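Local coordinates for protein ecto-NAD+ glycohydrolase (CD38 molecule) (Bos taurus, PDB 3GC6) that belongs to the ADP-ribosyl cyclase family as its CD38 member, a disulfide-rich glycoprotein that pairs a helical part with a parallel four-stranded sheet, at residues S57-P60 against C61-T64; P135-K139 against D140-N144; N144-S147 against V148-V152; S154-F157 against A158-A161; N190-P193 against Q194-L197. The protein carries 1 engineered substitution. All coordinates share one frame; numbering follows the deposited sequence.

Contact 1 (S57-P60 against C61-T64)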
loop_
_atom_site.group_PDB
_atom_site.type_symbol
_atom_site.label_atom_id
_atom_site.label_comp_id
_atom_site.label_asym_id
_atom_site.label_seq_id
_atom_site.Cartn_x
_atom_site.Cartn_y
_atom_site.Cartn_z
ATOM N N SER A 57 20.108 -10.111 -17.039
ATOM C CA SER A 57 20.770 -11.246 -17.705
ATOM C C SER A 57 20.399 -11.372 -19.182
ATOM O O SER A 57 20.768 -12.370 -19.843
ATOM C CB SER A 57 20.524 -12.575 -16.959
ATOM O OG SER A 57 21.584 -13.508 -17.181
ATOM N N LYS A 58 19.733 -10.358 -19.729
ATOM C CA LYS A 58 19.340 -10.385 -21.133
ATOM C C LYS A 58 20.269 -9.512 -21.979
ATOM O O LYS A 58 20.968 -8.637 -21.452
ATOM C CB LYS A 58 17.877 -9.941 -21.265
ATOM C CG LYS A 58 16.926 -10.874 -20.550
ATOM C CD LYS A 58 15.501 -10.434 -20.746
ATOM C CE LYS A 58 14.627 -11.247 -19.861
ATOM N NZ LYS A 58 13.214 -10.807 -19.974
ATOM N N ASP A 59 20.263 -9.761 -23.282
ATOM C CA ASP A 59 20.998 -8.944 -24.261
ATOM C C ASP A 59 20.480 -7.508 -24.115
ATOM O O ASP A 59 19.297 -7.239 -24.355
ATOM C CB ASP A 59 20.704 -9.479 -25.661
ATOM C CG ASP A 59 21.470 -8.733 -26.757
ATOM O OD1 ASP A 59 21.786 -7.540 -26.563
ATOM O OD2 ASP A 59 21.780 -9.372 -27.799
ATOM N N PRO A 60 21.350 -6.576 -23.693
ATOM C CA PRO A 60 20.864 -5.202 -23.405
ATOM C C PRO A 60 20.450 -4.401 -24.623
ATOM O O PRO A 60 19.905 -3.289 -24.464
ATOM C CB PRO A 60 22.032 -4.532 -22.660
ATOM C CG PRO A 60 23.183 -5.472 -22.799
ATOM C CD PRO A 60 22.745 -6.804 -23.273
ATOM N N CYS A 61 20.690 -4.940 -25.832
ATOM C CA CYS A 61 20.233 -4.306 -27.082
ATOM C C CYS A 61 19.141 -5.087 -27.791
ATOM O O CYS A 61 18.862 -4.834 -28.959
ATOM C CB CYS A 61 21.427 -4.035 -28.011
ATOM S SG CYS A 61 22.298 -2.533 -27.479
ATOM N N LYS A 62 18.503 -6.024 -27.089
ATOM C CA LYS A 62 17.368 -6.718 -27.676
ATOM C C LYS A 62 16.099 -6.567 -26.867
ATOM O O LYS A 62 15.249 -7.454 -26.879
ATOM C CB LYS A 62 17.670 -8.190 -27.890
ATOM C CG LYS A 62 18.621 -8.430 -29.015
ATOM C CD LYS A 62 18.675 -9.935 -29.327
ATOM C CE LYS A 62 19.675 -10.247 -30.431
ATOM N NZ LYS A 62 19.354 -9.483 -31.656
ATOM N N ALA A 63 15.947 -5.445 -26.170
ATOM C CA ALA A 63 14.720 -5.228 -25.417
ATOM C C ALA A 63 13.524 -5.176 -26.355
ATOM O O ALA A 63 13.594 -4.577 -27.432
ATOM C CB ALA A 63 14.787 -3.922 -24.610
ATOM N N THR A 64 12.430 -5.796 -25.937
ATOM C CA THR A 64 11.148 -5.627 -26.640
ATOM C C THR A 64 10.046 -5.133 -25.682
ATOM O O THR A 64 10.141 -5.297 -24.476
ATOM C CB THR A 64 10.680 -6.954 -27.269
ATOM O OG1 THR A 64 10.428 -7.875 -26.204
ATOM C CG2 THR A 64 11.752 -7.542 -28.223
#

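Contact 2 (P135-K139 against D140-N144)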
loop_
_atom_site.group_PDB
_atom_site.type_symbol
_atom_site.label_atom_id
_atom_site.label_comp_id
_atom_site.label_asym_id
_atom_site.label_seq_id
_atom_site.Cartn_x
_atom_site.Cartn_y
_atom_site.Cartn_z
ATOM N N PRO A 135 23.702 0.894 -22.822
ATOM C CA PRO A 135 23.512 1.349 -24.212
ATOM C C PRO A 135 22.897 2.746 -24.305
ATOM O O PRO A 135 21.954 3.079 -23.574
ATOM C CB PRO A 135 22.568 0.304 -24.812
ATOM C CG PRO A 135 22.762 -0.944 -23.960
ATOM C CD PRO A 135 23.088 -0.424 -22.569
ATOM N N ASP A 136 23.459 3.552 -25.208
ATOM C CA ASP A 136 22.912 4.843 -25.594
ATOM C C ASP A 136 21.987 4.622 -26.801
ATOM O O ASP A 136 22.304 3.856 -27.719
ATOM C CB ASP A 136 24.063 5.770 -25.995
ATOM C CG ASP A 136 23.575 7.129 -26.451
ATOM O OD1 ASP A 136 23.043 7.870 -25.586
ATOM O OD2 ASP A 136 23.714 7.411 -27.667
ATOM N N TRP A 137 20.829 5.263 -26.772
ATOM C CA TRP A 137 19.820 5.103 -27.808
ATOM C C TRP A 137 20.373 5.450 -29.214
ATOM O O TRP A 137 20.083 4.762 -30.203
ATOM C CB TRP A 137 18.626 5.997 -27.440
ATOM C CG TRP A 137 17.487 5.994 -28.372
ATOM C CD1 TRP A 137 16.362 5.203 -28.314
ATOM C CD2 TRP A 137 17.306 6.876 -29.487
ATOM N NE1 TRP A 137 15.504 5.537 -29.342
ATOM C CE2 TRP A 137 16.065 6.551 -30.079
ATOM C CE3 TRP A 137 18.080 7.902 -30.046
ATOM C CZ2 TRP A 137 15.577 7.218 -31.205
ATOM C CZ3 TRP A 137 17.599 8.557 -31.174
ATOM C CH2 TRP A 137 16.358 8.209 -31.739
ATOM N N ARG A 138 21.176 6.505 -29.289
ATOM C CA ARG A 138 21.659 6.970 -30.598
ATOM C C ARG A 138 22.917 6.233 -31.047
ATOM O O ARG A 138 23.024 5.842 -32.206
ATOM C CB ARG A 138 21.890 8.483 -30.581
ATOM C CG ARG A 138 22.050 9.136 -31.969
ATOM C CD ARG A 138 22.058 10.679 -31.869
ATOM N NE ARG A 138 22.123 11.296 -33.200
ATOM C CZ ARG A 138 22.269 12.602 -33.434
ATOM N NH1 ARG A 138 22.364 13.464 -32.425
ATOM N NH2 ARG A 138 22.316 13.047 -34.688
ATOM N N LYS A 139 23.870 6.056 -30.141
ATOM C CA LYS A 139 25.167 5.470 -30.498
ATOM C C LYS A 139 25.221 3.946 -30.428
ATOM O O LYS A 139 26.061 3.322 -31.092
ATOM C CB LYS A 139 26.268 6.031 -29.586
ATOM C CG LYS A 139 26.512 7.558 -29.737
ATOM C CD LYS A 139 27.743 7.979 -28.917
ATOM C CE LYS A 139 27.902 9.509 -28.829
ATOM N NZ LYS A 139 27.078 10.066 -27.725
ATOM N N ASP A 140 24.354 3.335 -29.622
ATOM C CA ASP A 140 24.436 1.881 -29.456
ATOM C C ASP A 140 23.245 1.149 -30.038
ATOM O O ASP A 140 23.395 0.373 -30.951
ATOM C CB ASP A 140 24.628 1.489 -27.989
ATOM C CG ASP A 140 25.919 2.021 -27.403
ATOM O OD1 ASP A 140 26.998 1.840 -28.038
ATOM O OD2 ASP A 140 25.848 2.652 -26.329
ATOM N N CYS A 141 22.056 1.389 -29.493
ATOM C CA CYS A 141 20.863 0.693 -29.966
ATOM C C CYS A 141 19.637 1.377 -29.423
ATOM O O CYS A 141 19.614 1.758 -28.266
ATOM C CB CYS A 141 20.872 -0.783 -29.532
ATOM S SG CYS A 141 20.889 -1.031 -27.750
ATOM N N ARG A 142 18.621 1.528 -30.268
ATOM C CA ARG A 142 17.331 2.032 -29.798
ATOM C C ARG A 142 16.584 1.027 -28.908
ATOM O O ARG A 142 15.808 1.429 -28.024
ATOM C CB ARG A 142 16.474 2.451 -31.003
ATOM C CG ARG A 142 17.075 3.629 -31.714
ATOM C CD ARG A 142 16.259 4.084 -32.924
ATOM N NE ARG A 142 17.031 5.054 -33.704
ATOM C CZ ARG A 142 16.494 5.974 -34.501
ATOM N NH1 ARG A 142 15.173 6.062 -34.626
ATOM N NH2 ARG A 142 17.280 6.824 -35.157
ATOM N N THR A 143 16.846 -0.265 -29.142
ATOM C CA THR A 143 16.122 -1.350 -28.506
ATOM C C THR A 143 16.828 -1.752 -27.210
ATOM O O THR A 143 17.153 -2.934 -27.000
ATOM C CB THR A 143 16.009 -2.582 -29.452
ATOM O OG1 THR A 143 17.293 -2.888 -29.981
ATOM C CG2 THR A 143 15.046 -2.260 -30.620
ATOM N N ASN A 144 17.029 -0.765 -26.346
ATOM C CA ASN A 144 17.624 -1.005 -25.017
ATOM C C ASN A 144 16.525 -0.922 -23.956
ATOM O O ASN A 144 15.454 -0.343 -24.217
ATOM C CB ASN A 144 18.727 0.009 -24.755
ATOM C CG ASN A 144 18.203 1.425 -24.653
ATOM O OD1 ASN A 144 18.270 2.206 -25.624
ATOM N ND2 ASN A 144 17.638 1.747 -23.527
HETATM O O HOH W 1 19.995 4.555 -32.926
#

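Contact 3 (N144-S147 against V148-V152)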
loop_
_atom_site.group_PDB
_atom_site.type_symbol
_atom_site.label_atom_id
_atom_site.label_comp_id
_atom_site.label_asym_id
_atom_site.label_seq_id
_atom_site.Cartn_x
_atom_site.Cartn_y
_atom_site.Cartn_z
ATOM N N ASN A 144 17.029 -0.765 -26.346
ATOM C CA ASN A 144 17.624 -1.005 -25.017
ATOM C C ASN A 144 16.525 -0.922 -23.956
ATOM O O ASN A 144 15.454 -0.343 -24.217
ATOM C CB ASN A 144 18.727 0.009 -24.755
ATOM C CG ASN A 144 18.203 1.425 -24.653
ATOM O OD1 ASN A 144 18.270 2.206 -25.624
ATOM N ND2 ASN A 144 17.638 1.747 -23.527
ATOM N N TYR A 145 16.762 -1.540 -22.791
ATOM C CA TYR A 145 15.713 -1.682 -21.792
ATOM C C TYR A 145 15.191 -0.345 -21.215
ATOM O O TYR A 145 13.994 -0.232 -20.868
ATOM C CB TYR A 145 16.150 -2.682 -20.685
ATOM C CG TYR A 145 15.964 -4.090 -21.197
ATOM C CD1 TYR A 145 17.009 -4.797 -21.795
ATOM C CD2 TYR A 145 14.700 -4.670 -21.188
ATOM C CE1 TYR A 145 16.785 -6.091 -22.323
ATOM C CE2 TYR A 145 14.456 -5.940 -21.700
ATOM C CZ TYR A 145 15.507 -6.654 -22.261
ATOM O OH TYR A 145 15.231 -7.892 -22.792
ATOM N N LEU A 146 16.057 0.662 -21.118
ATOM C CA LEU A 146 15.604 1.957 -20.576
ATOM C C LEU A 146 14.667 2.651 -21.569
ATOM O O LEU A 146 13.547 3.037 -21.235
ATOM C CB LEU A 146 16.815 2.824 -20.196
ATOM C CG LEU A 146 16.534 4.279 -19.820
ATOM C CD1 LEU A 146 15.584 4.327 -18.677
ATOM C CD2 LEU A 146 17.872 4.993 -19.472
ATOM N N SER A 147 15.106 2.768 -22.821
ATOM C CA SER A 147 14.297 3.410 -23.859
ATOM C C SER A 147 12.986 2.666 -24.107
ATOM O O SER A 147 11.903 3.287 -24.201
ATOM C CB SER A 147 15.114 3.482 -25.172
ATOM O OG SER A 147 16.263 4.291 -24.987
ATOM N N VAL A 148 13.066 1.332 -24.208
ATOM C CA VAL A 148 11.876 0.533 -24.462
ATOM C C VAL A 148 10.861 0.633 -23.306
ATOM O O VAL A 148 9.643 0.705 -23.523
ATOM C CB VAL A 148 12.242 -0.913 -24.839
ATOM C CG1 VAL A 148 11.001 -1.772 -24.863
ATOM C CG2 VAL A 148 12.939 -0.882 -26.198
ATOM N N PHE A 149 11.343 0.690 -22.068
ATOM C CA PHE A 149 10.445 0.876 -20.919
ATOM C C PHE A 149 9.605 2.144 -21.124
ATOM O O PHE A 149 8.368 2.135 -20.999
ATOM C CB PHE A 149 11.258 1.029 -19.633
ATOM C CG PHE A 149 10.434 1.455 -18.461
ATOM C CD1 PHE A 149 9.704 0.518 -17.715
ATOM C CD2 PHE A 149 10.370 2.793 -18.111
ATOM C CE1 PHE A 149 8.912 0.944 -16.582
ATOM C CE2 PHE A 149 9.591 3.214 -17.012
ATOM C CZ PHE A 149 8.882 2.285 -16.259
ATOM N N TRP A 150 10.271 3.260 -21.415
ATOM C CA TRP A 150 9.507 4.522 -21.492
ATOM C C TRP A 150 8.582 4.506 -22.717
ATOM O O TRP A 150 7.520 5.126 -22.699
ATOM C CB TRP A 150 10.463 5.718 -21.495
ATOM C CG TRP A 150 11.053 5.922 -20.146
ATOM C CD1 TRP A 150 12.348 5.692 -19.776
ATOM C CD2 TRP A 150 10.382 6.404 -18.971
ATOM N NE1 TRP A 150 12.531 5.983 -18.431
ATOM C CE2 TRP A 150 11.320 6.415 -17.916
ATOM C CE3 TRP A 150 9.063 6.787 -18.694
ATOM C CZ2 TRP A 150 10.979 6.848 -16.610
ATOM C CZ3 TRP A 150 8.724 7.191 -17.413
ATOM C CH2 TRP A 150 9.673 7.223 -16.376
ATOM N N GLU A 151 9.003 3.818 -23.776
ATOM C CA GLU A 151 8.168 3.715 -24.977
ATOM C C GLU A 151 6.897 2.935 -24.638
ATOM O O GLU A 151 5.780 3.392 -24.950
ATOM C CB GLU A 151 8.993 3.072 -26.113
ATOM C CG GLU A 151 8.295 2.352 -27.230
ATOM C CD GLU A 151 9.306 1.409 -27.926
ATOM O OE1 GLU A 151 10.427 1.878 -28.241
ATOM O OE2 GLU A 151 9.028 0.208 -28.100
ATOM N N VAL A 152 7.014 1.759 -24.014
ATOM C CA VAL A 152 5.820 0.969 -23.790
ATOM C C VAL A 152 4.960 1.596 -22.684
ATOM O O VAL A 152 3.724 1.571 -22.759
ATOM C CB VAL A 152 6.133 -0.525 -23.515
ATOM C CG1 VAL A 152 6.966 -0.678 -22.300
ATOM C CG2 VAL A 152 4.811 -1.331 -23.428
#

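Contact 4 (S154-F157 against A158-A161)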
loop_
_atom_site.group_PDB
_atom_site.type_symbol
_atom_site.label_atom_id
_atom_site.label_comp_id
_atom_site.label_asym_id
_atom_site.label_seq_id
_atom_site.Cartn_x
_atom_site.Cartn_y
_atom_site.Cartn_z
ATOM N N SER A 154 4.689 4.716 -22.164
ATOM C CA SER A 154 4.039 5.860 -22.869
ATOM C C SER A 154 2.842 5.409 -23.689
ATOM O O SER A 154 1.786 6.064 -23.711
ATOM C CB SER A 154 5.037 6.535 -23.819
ATOM O OG SER A 154 5.982 7.286 -23.099
ATOM N N GLU A 155 3.008 4.310 -24.419
ATOM C CA GLU A 155 1.891 3.752 -25.228
ATOM C C GLU A 155 0.706 3.408 -24.376
ATOM O O GLU A 155 -0.435 3.753 -24.708
ATOM C CB GLU A 155 2.343 2.489 -25.977
ATOM C CG GLU A 155 3.374 2.776 -27.041
ATOM C CD GLU A 155 3.733 1.545 -27.870
ATOM O OE1 GLU A 155 3.499 0.417 -27.405
ATOM O OE2 GLU A 155 4.284 1.716 -28.981
ATOM N N ARG A 156 0.949 2.721 -23.257
ATOM C CA ARG A 156 -0.162 2.258 -22.438
ATOM C C ARG A 156 -0.850 3.463 -21.781
ATOM O O ARG A 156 -2.077 3.529 -21.710
ATOM C CB ARG A 156 0.306 1.232 -21.423
ATOM C CG ARG A 156 0.833 -0.058 -22.078
ATOM C CD ARG A 156 -0.322 -0.870 -22.679
ATOM N NE ARG A 156 -1.224 -1.344 -21.631
ATOM C CZ ARG A 156 -1.113 -2.535 -21.034
ATOM N NH1 ARG A 156 -0.138 -3.360 -21.394
ATOM N NH2 ARG A 156 -1.965 -2.890 -20.076
ATOM N N PHE A 157 -0.050 4.461 -21.377
ATOM C CA PHE A 157 -0.550 5.709 -20.765
ATOM C C PHE A 157 -1.454 6.434 -21.786
ATOM O O PHE A 157 -2.561 6.862 -21.444
ATOM C CB PHE A 157 0.698 6.532 -20.425
ATOM C CG PHE A 157 0.447 7.886 -19.776
ATOM C CD1 PHE A 157 0.034 7.983 -18.443
ATOM C CD2 PHE A 157 0.810 9.057 -20.449
ATOM C CE1 PHE A 157 -0.104 9.254 -17.824
ATOM C CE2 PHE A 157 0.670 10.319 -19.839
ATOM C CZ PHE A 157 0.207 10.413 -18.538
ATOM N N ALA A 158 -1.032 6.496 -23.051
ATOM C CA ALA A 158 -1.814 7.207 -24.073
ATOM C C ALA A 158 -3.083 6.424 -24.417
ATOM O O ALA A 158 -4.167 7.016 -24.583
ATOM C CB ALA A 158 -0.972 7.446 -25.335
ATOM N N GLU A 159 -2.945 5.106 -24.533
ATOM C CA GLU A 159 -4.089 4.276 -24.904
ATOM C C GLU A 159 -5.211 4.293 -23.874
ATOM O O GLU A 159 -6.386 4.077 -24.229
ATOM C CB GLU A 159 -3.665 2.841 -25.151
ATOM C CG GLU A 159 -2.853 2.671 -26.387
ATOM C CD GLU A 159 -2.138 1.296 -26.447
ATOM O OE1 GLU A 159 -2.267 0.491 -25.500
ATOM O OE2 GLU A 159 -1.432 1.060 -27.447
ATOM N N SER A 160 -4.871 4.506 -22.614
ATOM C CA SER A 160 -5.885 4.435 -21.561
ATOM C C SER A 160 -6.477 5.804 -21.199
ATOM O O SER A 160 -7.382 5.871 -20.365
ATOM C CB SER A 160 -5.275 3.786 -20.304
ATOM O OG SER A 160 -4.213 4.564 -19.836
ATOM N N ALA A 161 -5.998 6.874 -21.823
ATOM C CA ALA A 161 -6.490 8.232 -21.530
ATOM C C ALA A 161 -7.991 8.341 -21.722
ATOM O O ALA A 161 -8.570 7.687 -22.611
ATOM C CB ALA A 161 -5.820 9.251 -22.438
HETATM O O HOH W 2 0.891 -0.007 -28.072
#

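Contact 5 (N190-P193 against Q194-L197)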
loop_
_atom_site.group_PDB
_atom_site.type_symbol
_atom_site.label_atom_id
_atom_site.label_comp_id
_atom_site.label_asym_id
_atom_site.label_seq_id
_atom_site.Cartn_x
_atom_site.Cartn_y
_atom_site.Cartn_z
ATOM N N ASN A 190 -0.885 7.294 -30.272
ATOM C CA ASN A 190 -1.538 6.184 -29.592
ATOM C C ASN A 190 -2.651 6.632 -28.640
ATOM O O ASN A 190 -3.190 5.803 -27.908
ATOM C CB ASN A 190 -0.518 5.313 -28.873
ATOM C CG ASN A 190 0.299 4.509 -29.836
ATOM O OD1 ASN A 190 1.531 4.676 -29.943
ATOM N ND2 ASN A 190 -0.383 3.647 -30.579
ATOM N N LEU A 191 -2.988 7.914 -28.688
ATOM C CA LEU A 191 -4.084 8.426 -27.839
ATOM C C LEU A 191 -5.378 7.684 -28.132
ATOM O O LEU A 191 -5.721 7.437 -29.286
ATOM C CB LEU A 191 -4.323 9.921 -28.091
ATOM C CG LEU A 191 -3.377 10.836 -27.347
ATOM C CD1 LEU A 191 -3.547 12.272 -27.906
ATOM C CD2 LEU A 191 -3.631 10.785 -25.807
ATOM N N ARG A 192 -6.124 7.359 -27.080
ATOM C CA ARG A 192 -7.433 6.727 -27.248
ATOM C C ARG A 192 -8.303 7.615 -28.128
ATOM O O ARG A 192 -8.402 8.830 -27.893
ATOM C CB ARG A 192 -8.128 6.537 -25.893
ATOM C CG ARG A 192 -9.419 5.743 -26.035
ATOM C CD ARG A 192 -10.301 5.901 -24.799
ATOM N NE ARG A 192 -9.699 5.441 -23.559
ATOM C CZ ARG A 192 -9.870 4.204 -23.054
ATOM N NH1 ARG A 192 -10.541 3.281 -23.728
ATOM N NH2 ARG A 192 -9.321 3.875 -21.892
ATOM N N PRO A 193 -8.921 7.017 -29.164
ATOM C CA PRO A 193 -9.752 7.897 -29.999
ATOM C C PRO A 193 -10.854 8.600 -29.198
ATOM O O PRO A 193 -11.369 8.058 -28.212
ATOM C CB PRO A 193 -10.336 6.948 -31.047
ATOM C CG PRO A 193 -9.306 5.868 -31.139
ATOM C CD PRO A 193 -8.847 5.652 -29.694
ATOM N N GLN A 194 -11.227 9.791 -29.670
ATOM C CA GLN A 194 -12.366 10.557 -29.127
ATOM C C GLN A 194 -12.177 11.161 -27.735
ATOM O O GLN A 194 -13.119 11.730 -27.177
ATOM C CB GLN A 194 -13.660 9.738 -29.182
ATOM C CG GLN A 194 -14.039 9.428 -30.611
ATOM C CD GLN A 194 -15.346 8.657 -30.744
ATOM O OE1 GLN A 194 -16.324 8.980 -30.081
ATOM N NE2 GLN A 194 -15.364 7.659 -31.598
ATOM N N VAL A 195 -10.973 11.061 -27.175
ATOM C CA VAL A 195 -10.662 11.970 -26.059
ATOM C C VAL A 195 -10.608 13.417 -26.600
ATOM O O VAL A 195 -10.698 13.634 -27.812
ATOM C CB VAL A 195 -9.361 11.586 -25.302
ATOM C CG1 VAL A 195 -9.416 10.130 -24.877
ATOM C CG2 VAL A 195 -8.137 11.836 -26.155
ATOM N N GLU A 196 -10.499 14.392 -25.696
ATOM C CA GLU A 196 -10.315 15.775 -26.107
ATOM C C GLU A 196 -8.973 16.211 -25.579
ATOM O O GLU A 196 -8.588 15.865 -24.439
ATOM C CB GLU A 196 -11.416 16.700 -25.575
ATOM C CG GLU A 196 -12.810 16.186 -25.949
ATOM C CD GLU A 196 -13.899 17.212 -25.767
ATOM O OE1 GLU A 196 -13.585 18.348 -25.348
ATOM O OE2 GLU A 196 -15.069 16.862 -26.063
ATOM N N LEU A 197 -8.230 16.935 -26.396
ATOM C CA LEU A 197 -6.894 17.330 -25.972
ATOM C C LEU A 197 -6.752 18.836 -25.997
ATOM O O LEU A 197 -7.089 19.495 -27.010
ATOM C CB LEU A 197 -5.840 16.671 -26.881
ATOM C CG LEU A 197 -4.365 16.912 -26.533
ATOM C CD1 LEU A 197 -3.512 15.694 -26.971
ATOM C CD2 LEU A 197 -3.853 18.199 -27.161
#

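Contact 1 (S57-P60 against C61-T64)
Asp-59 and Lys-62 lie across each other, the lysine stem running obliquely over the end of the carboxylate. It is the aliphatic part of Lys-62 that touches: Asp-59 OD2 lies 3.5 Å from Lys-62 CE, with CG and CD equally near. The ammonium turns aside through a bend at the last torsion, which leaves Lys-62 NZ 4.6 Å from Asp-59 OD2, too far for a salt bridge. The other carboxylate oxygen faces the backbone. With CG swung opposite the Asp-59 amide nitrogen (chi1 -178°), OD1 accepts from Cys-61 N at 2.9 Å; the donor comes from the anti side and somewhat out of the carboxylate plane, closing an Asx turn. A type I beta turn from Asp-59 to Lys-62 is built over the same residues, its bond running from Lys-62 N to Asp-59 O at 3.1 Å. Pro-60 is the second residue of the turn, its first corner, and presses its ring on Trp-11, Pro-124 and Pro-135. Cys-61 SG leaves the turn to join Cys-141. One aspartate thus holds two successive amides, one by its side chain and one by its carbonyl, and the nearby lysine charge probably steadies the carboxylate only from a distance.

Contact 2 (P135-K139 against D140-N144)
Trp-137 and Arg-142 meet because the indole is swung opposite its own amide nitrogen (chi1 179°) while the arginine chain, fully extended from CG to NE, runs along one face of it. Arg-142 CG sits over the five-membered ring in a CH-pi contact, 3.6 Å from its centroid. Farther out the guanidinium lies past the CZ2-CH2 rim of the indole, its plane 26° from that of the ring, with Trp-137 CH2 over the guanidinium centre, 3.6 Å from Arg-142 CZ. At the guanidinium edge, and in its plane, water 1 accepts from Arg-142 NE and donates to Trp-137 O, linking Arg-142 NE to the Trp-137 carbonyl.

The remaining polar links close the loop. Asp-140 OD2 uses its anti lone pair to take an almost straight bond from Asp-136 N at 2.8 Å, while its OD1 pairs with His-12. Asp-136 O is gripped twice, by Asp-140 N at 2.8 Å and Cys-141 N at 3.0 Å, which arrive from opposite faces of the carbonyl plane. Asp-136 OD2 in turn accepts from Lys-139 N at 2.8 Å, an Asx motif at the start of the helically turned 137-139. On the other flank Pro-135 CB packs 3.6 Å from Cys-141 SG.

This compact surface loop follows strand 133-134 and leads into helix 145-159, whose N-cap position is Asn-144. The Cys-141 to Cys-61 disulfide and a backbone link from Thr-143 to Ala-63 tie it to the loop before helix 69-74.

Contact 3 (N144-S147 against V148-V152)
Leu-146 and Trp-150 stand one turn apart in the opening turns of an alpha helix, 145-159, and lie on its less buried flank together with Ser-147 and Glu-151. Here contact is sparse. The leucine reaches forward along the helix through one methyl, Leu-146 CD1, which lies 3.5 Å from Trp-150 NE1 at the pyrrole end of the indole; the leucine also touches Arg-119 and Trp-120. Glu-151 sends its extended chain toward Lys-65.

The opposite flank is tight. Tyr-145 pairs its hydroxyl with Asp-67, Val-152 packs on Ile-72, and Phe-149, its ring carried opposite the amide nitrogen (chi1 170°), fits among Phe-51, Tyr-68, Leu-71 and Trp-120. That ring also turns an edge to its neighbour: Phe-149 CE2 stands 3.6 Å above the Trp-150 ring plane. Bonds from i+4 to i run along the helix beneath both flanks, among them Phe-149 N to Tyr-145 O at 3.1 Å and Glu-151 N to Ser-147 O at 3.0 Å. The first turn is pinned closely: Val-148 N meets Asn-144 O at 2.9 Å, nearly along the C=O axis, and Val-148 CG2 comes within 3.2 Å of that same oxygen.

Contact 4 (S154-F157 against A158-A161)
The Arg-156 guanidinium and the Glu-159 carboxylate lie in planes only 17° apart, yet they neither stack nor pair: Glu-159 OE1 approaches the guanidinium obliquely, and Arg-156 NE remains 4.4 Å from it, beyond salt-bridge range. The nearer touch is through carbon, with Arg-156 CD 3.7 Å from Glu-159 OE1. Two bends in the arginine, at chi2 and chi3, fold the chain up beside the carboxylate. Phe-157 turns its ring the other way, into the interior, where it meets Phe-86 with the planes steeply inclined and also packs on Val-79 and Leu-106.

All this belongs to the last turns of helix 145-159. Regular i to i+4 bonds persist from Ala-158 N to Ser-154 O at 2.9 Å and from Glu-159 N to Glu-155 O, also 2.9 Å. The next, from Ser-160 N to Arg-156 O at 3.1 Å, is more bent (136° at the hydrogen). Ser-160 OG, placed between its backbone nitrogen and carbonyl carbon (chi1 61°), lies 3.0 Å from the same carbonyl oxygen, Arg-156 O.

On the outer side, Glu-155 and Glu-159 share water 2, which donates to Glu-159 OE2 at 2.6 Å and, weakly, to Glu-155 OE1. Their like charges are probably eased by this water and by Lys-65, which forms a salt bridge with Glu-155 OE2. Ser-154 OG hydrogen-bonds back to Trp-150 O and receives Gln-187 NE2.

Contact 5 (N190-P193 against Q194-L197)
Leu-191 and Leu-197 make the apolar part of this contact, their side chains crossing at about a right angle and meeting through single methyls, Leu-191 CD1 to Leu-197 CD1 at 3.5 Å. A looser touch follows, Val-195 CG1 to Arg-192 CB at 3.9 Å. The same valine methyl, Val-195 CG1, lies beside the carbonyl oxygen Arg-192 O, 3.4 Å away.

Hydrogen bonding between the segments is slight. A type II beta turn runs from Arg-192 to Val-195, closed by a weak but nearly straight bond from Val-195 N to Arg-192 O at 3.5 Å. Pro-193 fits its second position, and Gln-194 takes the third with a left-handed backbone (phi 71°). This positive phi brings Gln-194 CB to 3.0 Å from Pro-193 O.

The charged group looks away from the turn. Arg-192 bends at chi3 and directs its guanidinium to the backbone carbonyls of Ala-161, through NE, and Ser-160, through NH2, in the residues that follow Glu-159.

The turn leads from the loop after helix 182-187 into strand 196-203 of the parallel sheet. There Glu-196 makes backbone bonds to Asn-163 and Val-165 on one side, and Leu-197 to Lys-231 and Arg-233 on the other, so the new strand enters between 164-170 and 231-239. Leu-191 and Leu-197 both lean on Leu-225 of helix 216-227.

Overall arrangement
The five contacts form a line of neighbours from contact 1 to contact 5. Contacts 1 and 2 are joined covalently, Cys-61 SG to Cys-141 SG at 2.1 Å, with Cys-61 O also 2.7 Å from Thr-143 OG1. Contacts 2 and 3 share Asn-144, where the loop becomes helix, and Tyr-145 of contact 3 packs against Lys-58 and Ala-63 of contact 1. Contacts 3 and 4 are successive parts of helix 145-159, their centres about 14 Å apart. From its far end contact 4 touches contact 5, Ala-161 O to Arg-192 NE at 2.7 Å. The helix thus spans from the disulfide-linked loops to the parallel sheet, with contacts 1 and 5 about 32 Å apart between centres.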